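Local coordinates for serine protease inhibitor (Schistosoma haematobium, PDB 3STO), which probably inhibits serine-type endopeptidases by the serpin mechanism, at residues K125-E130 / G328-P333; T184-V189 / L335-F340. All blocks are in the same frame, centred on the assembly; numbering follows the deposited sequence.

How the contacts relate
Contacts 1 and 2 adjoin at one end of the molecule, their centres about 13 Å apart, and their segments alternate along the chain. Contact 1 joins the loop after strand 112-124 to the loop ahead of strand 339-348; contact 2 pairs the first residues of strands 186-197 and 339-348. L335 of contact 2 is the main joint: its CD2 lies 3.5 Å from T330 CG2 and 3.7 Å from I329 CG2. Y127 CE2 also packs 4.0 Å from A185 CB. Contact 1 lies at the surface and contact 2 is buried. In serpins the reactive centre loop follows the strand equivalent to 339-348, so contact 2, at its start, probably sits at the end remote from the loop.

Contact 1. Residues K125-E130 / G328-P333; sequences KTYEVE and GITPNP
An ST turn at T330-N332 meets E128 and joins two surface loops, with both polar backbone atoms of E128 gripped by side chains. T330 OG1 donates to E128 O (2.7 Å), approaching in the carbonyl plane, and accepts from N332 N, which closes the turn. Threonine suits the place because its hydroxyl can donate and accept at once; chi1 of -177° sets OG1 anti to the backbone N. N332 OD1 then receives E128 N at 2.8 Å in a nearly straight bond (170° at the hydrogen). A third bond, E130 N to I329 O (2.8 Å), comes from above the carbonyl plane, and V129 CA makes a CA-H...O contact with the same oxygen.

Around these bonds the side chains pack. Y127 and N332 slide past each other in opposite directions, ring atom CD1 lying 3.5 Å from N332 CB. An aromatic ring suits Y127, since its C-H edge can also receive T330 OG1 and P333 O. P331 touches two glutamates: CG meets the E128 carboxylate, and E130, bent at chi2 and sliding past P331 in the opposite direction, has OE2 3.2 Å from P331 CD.

The loop 125-130 links strand 112-124 to helix 131-138, with E130 at the helix N-cap position. I329 reaches F133 and V129 touches N134 of that helix, while K125 bonds through its backbone to V148 of strand 143-148.

Contact 2. Residues T184-V189 / L335-F340; sequences TAMILV and LYVNEF
The backbones of M186-L188 and N338-F340 run as parallel beta neighbours, I187 bridged to E339 and L188 to F340, with N338 N donating to M186 O (2.8 Å) and L188 N to E339 O (2.9 Å).

Before the bridges begin, the side chain of N338 takes over the pairing. Its OD1 accepts from two successive amides: M186 N at 3.0 Å, in the plane of the side-chain carbonyl, and A185 N at 2.7 Å, from above that plane. Asparagine suits the place, its short side chain presenting an oxygen much as a backbone carbonyl would; chi1 (-66°) sets CG anti to its own carbonyl carbon, and the turn at chi2 (86°) faces OD1 to the two amides.

M186, a selenomethionine, carries the apolar part. Its flexible chain, bent at chi3 (37°), lays CE between L335 CG (3.5 Å) and V337 CG2 (3.4 Å). L188 CD1 lies off-centre over the F340 ring in a CH-pi contact, 4.3 Å from the ring centroid, the flat ring offering the branched leucine a face. I187 and E339 project on the other face of the sheet, side by side, where glutamate's methylenes give isoleucine apolar company; I187 CD1 rests 3.4 Å from E339 OE2.

By the family's topology these strands probably correspond to the neighbours between which the reactive centre loop inserts in inhibitory serpins. L188 and F340 pack on helix 43-55, F340 also on helix 307-312, and strand 112-124 pairs antiparallel with strand 186-197 on the side away from 339-348.

Contact 1. Residues K125-E130 / G328-P333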
ATOM      1  N   LYS A 125     -22.742  -9.172  14.812  1.00 43.97           N
ATOM      2  CA  LYS A 125     -22.764 -10.168  15.899  1.00 52.72           C
ATOM      3  C   LYS A 125     -23.866 -11.236  15.733  1.00 62.00           C
ATOM      4  O   LYS A 125     -23.716 -12.395  16.184  1.00 51.11           O
ATOM      5  CB  LYS A 125     -22.889  -9.475  17.274  1.00 57.20           C
ATOM      6  CG  LYS A 125     -24.091  -8.521  17.418  1.00 48.55           C
ATOM      7  N   THR A 126     -24.963 -10.834  15.091  1.00 50.25           N
ATOM      8  CA  THR A 126     -26.064 -11.740  14.753  1.00 55.10           C
ATOM      9  C   THR A 126     -25.637 -13.000  13.993  1.00 56.57           C
ATOM     10  O   THR A 126     -26.206 -14.066  14.200  1.00 56.94           O
ATOM     11  CB  THR A 126     -27.129 -11.024  13.909  1.00 57.12           C
ATOM     12  OG1 THR A 126     -28.012 -10.294  14.773  1.00 55.21           O
ATOM     13  CG2 THR A 126     -27.928 -12.043  13.086  1.00 72.17           C
ATOM     14  N   TYR A 127     -24.649 -12.865  13.109  1.00 47.36           N
ATOM     15  CA  TYR A 127     -24.140 -13.986  12.313  1.00 44.35           C
ATOM     16  C   TYR A 127     -23.360 -15.017  13.124  1.00 45.65           C
ATOM     17  O   TYR A 127     -22.506 -14.674  13.942  1.00 48.94           O
ATOM     18  CB  TYR A 127     -23.275 -13.490  11.140  1.00 44.19           C
ATOM     19  CG  TYR A 127     -24.054 -12.918   9.976  1.00 33.86           C
ATOM     20  CD1 TYR A 127     -24.566 -13.748   8.989  1.00 47.31           C
ATOM     21  CD2 TYR A 127     -24.278 -11.557   9.865  1.00 44.86           C
ATOM     22  CE1 TYR A 127     -25.287 -13.239   7.918  1.00 38.09           C
ATOM     23  CE2 TYR A 127     -24.998 -11.032   8.795  1.00 48.22           C
ATOM     24  CZ  TYR A 127     -25.501 -11.885   7.827  1.00 41.67           C
ATOM     25  OH  TYR A 127     -26.209 -11.379   6.761  1.00 55.31           O
ATOM     26  N   GLU A 128     -23.681 -16.287  12.887  1.00 49.67           N
ATOM     27  CA  GLU A 128     -22.994 -17.405  13.512  1.00 53.11           C
ATOM     28  C   GLU A 128     -21.725 -17.701  12.724  1.00 50.67           C
ATOM     29  O   GLU A 128     -21.731 -17.645  11.502  1.00 52.47           O
ATOM     30  CB  GLU A 128     -23.901 -18.644  13.532  1.00 63.74           C
ATOM     31  CG  GLU A 128     -23.180 -19.939  13.955  1.00 65.00           C
ATOM     32  CD  GLU A 128     -24.100 -21.161  14.021  1.00 85.07           C
ATOM     33  OE1 GLU A 128     -25.325 -21.027  13.792  1.00 92.96           O
ATOM     34  OE2 GLU A 128     -23.592 -22.268  14.304  1.00 81.75           O
ATOM     35  N   VAL A 129     -20.651 -18.059  13.417  1.00 36.26           N
ATOM     36  CA  VAL A 129     -19.353 -18.088  12.793  1.00 26.94           C
ATOM     37  C   VAL A 129     -18.726 -19.462  12.902  1.00 39.80           C
ATOM     38  O   VAL A 129     -18.414 -19.920  13.992  1.00 42.59           O
ATOM     39  CB  VAL A 129     -18.429 -17.019  13.438  1.00 43.63           C
ATOM     40  CG1 VAL A 129     -16.984 -17.111  12.906  1.00 33.70           C
ATOM     41  CG2 VAL A 129     -19.024 -15.616  13.244  1.00 34.23           C
ATOM     42  N   GLU A 130     -18.536 -20.121  11.758  1.00 51.16           N
ATOM     43  CA  GLU A 130     -18.004 -21.476  11.749  1.00 45.44           C
ATOM     44  C   GLU A 130     -16.759 -21.514  12.623  1.00 42.73           C
ATOM     45  O   GLU A 130     -15.915 -20.636  12.535  1.00 53.47           O
ATOM     46  CB  GLU A 130     -17.666 -21.939  10.322  1.00 41.00           C
ATOM     47  CG  GLU A 130     -18.802 -21.863   9.298  1.00 37.45           C
ATOM     48  CD  GLU A 130     -19.950 -22.774   9.648  1.00 63.45           C
ATOM     49  OE1 GLU A 130     -19.843 -23.466  10.677  1.00 78.16           O
ATOM     50  OE2 GLU A 130     -20.962 -22.807   8.908  1.00 63.05           O
ATOM     51  N   GLY A 328     -18.231 -20.765   4.218  1.00 28.74           N
ATOM     52  CA  GLY A 328     -17.097 -21.150   5.046  1.00 20.69           C
ATOM     53  C   GLY A 328     -16.991 -20.306   6.313  1.00 26.49           C
ATOM     54  O   GLY A 328     -16.297 -20.674   7.255  1.00 34.26           O
ATOM     55  N   ILE A 329     -17.679 -19.168   6.329  1.00 20.75           N
ATOM     56  CA  ILE A 329     -17.663 -18.271   7.485  1.00 33.51           C
ATOM     57  C   ILE A 329     -18.926 -18.400   8.354  1.00 43.10           C
ATOM     58  O   ILE A 329     -18.855 -18.360   9.585  1.00 32.68           O
ATOM     59  CB  ILE A 329     -17.565 -16.789   7.040  1.00 35.55           C
ATOM     60  CG1 ILE A 329     -16.249 -16.516   6.304  1.00 24.82           C
ATOM     61  CG2 ILE A 329     -17.743 -15.852   8.234  1.00 24.82           C
ATOM     62  CD1 ILE A 329     -16.186 -15.106   5.683  1.00 17.47           C
ATOM     63  N   THR A 330     -20.075 -18.552   7.696  1.00 44.98           N
ATOM     64  CA  THR A 330     -21.359 -18.606   8.380  1.00 43.31           C
ATOM     65  C   THR A 330     -22.388 -19.484   7.645  1.00 41.71           C
ATOM     66  O   THR A 330     -22.467 -19.478   6.408  1.00 32.85           O
ATOM     67  CB  THR A 330     -21.940 -17.181   8.541  1.00 39.54           C
ATOM     68  OG1 THR A 330     -23.181 -17.223   9.273  1.00 39.78           O
ATOM     69  CG2 THR A 330     -22.201 -16.584   7.192  1.00 39.04           C
ATOM     70  N   PRO A 331     -23.186 -20.248   8.404  1.00 40.87           N
ATOM     71  CA  PRO A 331     -24.317 -20.951   7.784  1.00 33.05           C
ATOM     72  C   PRO A 331     -25.394 -19.938   7.424  1.00 50.96           C
ATOM     73  O   PRO A 331     -26.181 -20.164   6.499  1.00 43.94           O
ATOM     74  CB  PRO A 331     -24.810 -21.863   8.899  1.00 33.92           C
ATOM     75  CG  PRO A 331     -24.382 -21.208  10.143  1.00 43.09           C
ATOM     76  CD  PRO A 331     -23.066 -20.554   9.837  1.00 48.29           C
ATOM     77  N   ASN A 332     -25.419 -18.813   8.139  1.00 45.92           N
ATOM     78  CA  ASN A 332     -26.404 -17.773   7.855  1.00 46.46           C
ATOM     79  C   ASN A 332     -26.155 -17.186   6.467  1.00 48.37           C
ATOM     80  O   ASN A 332     -25.103 -16.588   6.204  1.00 63.33           O
ATOM     81  CB  ASN A 332     -26.405 -16.686   8.942  1.00 49.11           C
ATOM     82  CG  ASN A 332     -26.514 -17.262  10.357  1.00 62.98           C
ATOM     83  OD1 ASN A 332     -25.962 -16.711  11.320  1.00 52.04           O
ATOM     84  ND2 ASN A 332     -27.222 -18.385  10.484  1.00 55.89           N
ATOM     85  N   PRO A 333     -27.108 -17.376   5.553  1.00 58.88           N
ATOM     86  CA  PRO A 333     -26.852 -16.881   4.200  1.00 60.91           C
ATOM     87  C   PRO A 333     -27.046 -15.364   4.164  1.00 62.70           C
ATOM     88  O   PRO A 333     -27.459 -14.756   5.171  1.00 53.54           O
ATOM     89  CB  PRO A 333     -27.907 -17.612   3.360  1.00 62.63           C
ATOM     90  CG  PRO A 333     -29.049 -17.777   4.302  1.00 54.61           C
ATOM     91  CD  PRO A 333     -28.449 -17.972   5.685  1.00 61.94           C
TER

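Contact 2. Residues T184-V189 / L335-F340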
ATOM      1  N   THR A 184     -25.722  -3.150   7.716  1.00 57.95           N
ATOM      2  CA  THR A 184     -24.387  -3.563   7.320  1.00 44.38           C
ATOM      3  C   THR A 184     -24.076  -4.953   7.875  1.00 33.00           C
ATOM      4  O   THR A 184     -24.157  -5.180   9.079  1.00 41.22           O
ATOM      5  CB  THR A 184     -23.305  -2.516   7.747  1.00 37.58           C
ATOM      6  OG1 THR A 184     -23.315  -1.421   6.821  1.00 38.23           O
ATOM      7  CG2 THR A 184     -21.902  -3.143   7.761  1.00 24.99           C
ATOM      8  N   ALA A 185     -23.710  -5.875   6.992  1.00 31.73           N
ATOM      9  CA  ALA A 185     -23.330  -7.228   7.392  1.00 30.12           C
ATOM     10  C   ALA A 185     -21.848  -7.350   7.751  1.00 32.63           C
ATOM     11  O   ALA A 185     -21.489  -7.906   8.785  1.00 26.36           O
ATOM     12  CB  ALA A 185     -23.684  -8.226   6.280  1.00 31.32           C
HETATM   13  N   MSE A 186     -20.984  -6.841   6.877  1.00 37.51           N
HETATM   14  CA  MSE A 186     -19.557  -7.084   7.021  1.00 33.87           C
HETATM   15  C   MSE A 186     -18.700  -6.008   6.399  1.00 27.03           C
HETATM   16  O   MSE A 186     -18.966  -5.541   5.281  1.00 26.81           O
HETATM   17  CB  MSE A 186     -19.185  -8.438   6.419  1.00 30.17           C
HETATM   18  CG  MSE A 186     -17.684  -8.731   6.475  1.00 41.02           C
HETATM   19 SE   MSE A 186     -17.239 -10.597   5.966  1.00 66.94          SE
HETATM   20  CE  MSE A 186     -18.562 -10.854   4.546  1.00 56.10           C
ATOM     21  N   ILE A 187     -17.672  -5.618   7.139  1.00 26.70           N
ATOM     22  CA  ILE A 187     -16.704  -4.645   6.660  1.00 23.05           C
ATOM     23  C   ILE A 187     -15.275  -5.152   6.820  1.00 24.07           C
ATOM     24  O   ILE A 187     -14.887  -5.651   7.879  1.00 25.53           O
ATOM     25  CB  ILE A 187     -16.835  -3.342   7.410  1.00 35.93           C
ATOM     26  CG1 ILE A 187     -18.143  -2.631   7.006  1.00 24.99           C
ATOM     27  CG2 ILE A 187     -15.589  -2.471   7.152  1.00 35.71           C
ATOM     28  CD1 ILE A 187     -18.340  -1.293   7.695  1.00 26.27           C
ATOM     29  N   LEU A 188     -14.515  -5.058   5.743  1.00 23.42           N
ATOM     30  CA  LEU A 188     -13.084  -5.375   5.761  1.00 26.90           C
ATOM     31  C   LEU A 188     -12.269  -4.080   5.749  1.00 21.22           C
ATOM     32  O   LEU A 188     -12.578  -3.144   4.985  1.00 15.71           O
ATOM     33  CB  LEU A 188     -12.697  -6.205   4.545  1.00 20.59           C
ATOM     34  CG  LEU A 188     -13.379  -7.546   4.297  1.00 27.35           C
ATOM     35  CD1 LEU A 188     -12.905  -8.106   2.962  1.00 23.86           C
ATOM     36  CD2 LEU A 188     -13.062  -8.483   5.422  1.00 23.70           C
ATOM     37  N   VAL A 189     -11.250  -4.046   6.606  1.00 25.48           N
ATOM     38  CA  VAL A 189     -10.373  -2.894   6.800  1.00 18.72           C
ATOM     39  C   VAL A 189      -8.903  -3.339   6.715  1.00 27.04           C
ATOM     40  O   VAL A 189      -8.444  -4.171   7.491  1.00 27.90           O
ATOM     41  CB  VAL A 189     -10.623  -2.180   8.168  1.00 27.66           C
ATOM     42  CG1 VAL A 189      -9.812  -0.901   8.253  1.00 25.87           C
ATOM     43  CG2 VAL A 189     -12.084  -1.825   8.341  1.00 24.42           C
ATOM     44  N   LEU A 335     -24.626 -13.272   4.130  1.00 34.29           N
ATOM     45  CA  LEU A 335     -23.376 -12.621   4.496  1.00 31.59           C
ATOM     46  C   LEU A 335     -22.654 -12.214   3.221  1.00 29.75           C
ATOM     47  O   LEU A 335     -22.374 -13.057   2.360  1.00 26.03           O
ATOM     48  CB  LEU A 335     -22.450 -13.521   5.306  1.00 26.40           C
ATOM     49  CG  LEU A 335     -21.182 -12.797   5.775  1.00 30.79           C
ATOM     50  CD1 LEU A 335     -21.490 -11.647   6.721  1.00 26.97           C
ATOM     51  CD2 LEU A 335     -20.224 -13.755   6.408  1.00 27.79           C
ATOM     52  N   TYR A 336     -22.381 -10.923   3.096  1.00 22.91           N
ATOM     53  CA  TYR A 336     -21.534 -10.437   2.014  1.00 32.69           C
ATOM     54  C   TYR A 336     -20.766  -9.223   2.505  1.00 23.40           C
ATOM     55  O   TYR A 336     -21.042  -8.693   3.591  1.00 29.58           O
ATOM     56  CB  TYR A 336     -22.357 -10.063   0.791  1.00 21.40           C
ATOM     57  CG  TYR A 336     -23.217  -8.849   1.038  1.00 32.29           C
ATOM     58  CD1 TYR A 336     -24.376  -8.940   1.817  1.00 27.84           C
ATOM     59  CD2 TYR A 336     -22.871  -7.603   0.497  1.00 36.99           C
ATOM     60  CE1 TYR A 336     -25.176  -7.841   2.031  1.00 28.40           C
ATOM     61  CE2 TYR A 336     -23.655  -6.491   0.712  1.00 32.08           C
ATOM     62  CZ  TYR A 336     -24.806  -6.615   1.479  1.00 45.79           C
ATOM     63  OH  TYR A 336     -25.584  -5.512   1.691  1.00 50.44           O
ATOM     64  N   VAL A 337     -19.801  -8.774   1.710  1.00 25.40           N
ATOM     65  CA  VAL A 337     -18.970  -7.667   2.144  1.00 18.02           C
ATOM     66  C   VAL A 337     -19.595  -6.340   1.721  1.00 23.24           C
ATOM     67  O   VAL A 337     -19.820  -6.119   0.535  1.00 24.45           O
ATOM     68  CB  VAL A 337     -17.532  -7.816   1.610  1.00 25.40           C
ATOM     69  CG1 VAL A 337     -16.735  -6.507   1.835  1.00 23.82           C
ATOM     70  CG2 VAL A 337     -16.854  -8.996   2.291  1.00 23.21           C
ATOM     71  N   ASN A 338     -19.887  -5.463   2.683  1.00 27.30           N
ATOM     72  CA  ASN A 338     -20.451  -4.155   2.350  1.00 22.92           C
ATOM     73  C   ASN A 338     -19.348  -3.186   1.924  1.00 35.77           C
ATOM     74  O   ASN A 338     -19.472  -2.502   0.905  1.00 38.44           O
ATOM     75  CB  ASN A 338     -21.193  -3.557   3.544  1.00 31.86           C
ATOM     76  CG  ASN A 338     -22.417  -4.333   3.917  1.00 40.49           C
ATOM     77  OD1 ASN A 338     -22.347  -5.305   4.686  1.00 31.46           O
ATOM     78  ND2 ASN A 338     -23.562  -3.913   3.375  1.00 29.53           N
ATOM     79  N   GLU A 339     -18.274  -3.121   2.711  1.00 28.29           N
ATOM     80  CA  GLU A 339     -17.175  -2.186   2.440  1.00 29.27           C
ATOM     81  C   GLU A 339     -15.803  -2.854   2.583  1.00 29.70           C
ATOM     82  O   GLU A 339     -15.589  -3.722   3.431  1.00 28.54           O
ATOM     83  CB  GLU A 339     -17.242  -0.973   3.365  1.00 32.34           C
ATOM     84  CG  GLU A 339     -18.629  -0.397   3.547  1.00 38.82           C
ATOM     85  CD  GLU A 339     -18.664   0.760   4.547  1.00 59.99           C
ATOM     86  OE1 GLU A 339     -17.735   1.604   4.529  1.00 61.83           O
ATOM     87  OE2 GLU A 339     -19.621   0.826   5.355  1.00 71.84           O
ATOM     88  N   PHE A 340     -14.883  -2.438   1.731  1.00 25.26           N
ATOM     89  CA  PHE A 340     -13.555  -2.978   1.712  1.00 25.43           C
ATOM     90  C   PHE A 340     -12.684  -1.718   1.604  1.00 30.49           C
ATOM     91  O   PHE A 340     -12.621  -1.046   0.577  1.00 24.68           O
ATOM     92  CB  PHE A 340     -13.416  -3.934   0.529  1.00 20.83           C
ATOM     93  CG  PHE A 340     -12.100  -4.677   0.467  1.00 25.65           C
ATOM     94  CD1 PHE A 340     -10.940  -4.120   0.931  1.00 27.96           C
ATOM     95  CD2 PHE A 340     -12.034  -5.945  -0.077  1.00 41.06           C
ATOM     96  CE1 PHE A 340      -9.732  -4.795   0.846  1.00 32.30           C
ATOM     97  CE2 PHE A 340     -10.823  -6.626  -0.159  1.00 37.75           C
ATOM     98  CZ  PHE A 340      -9.669  -6.036   0.304  1.00 26.85           C
TER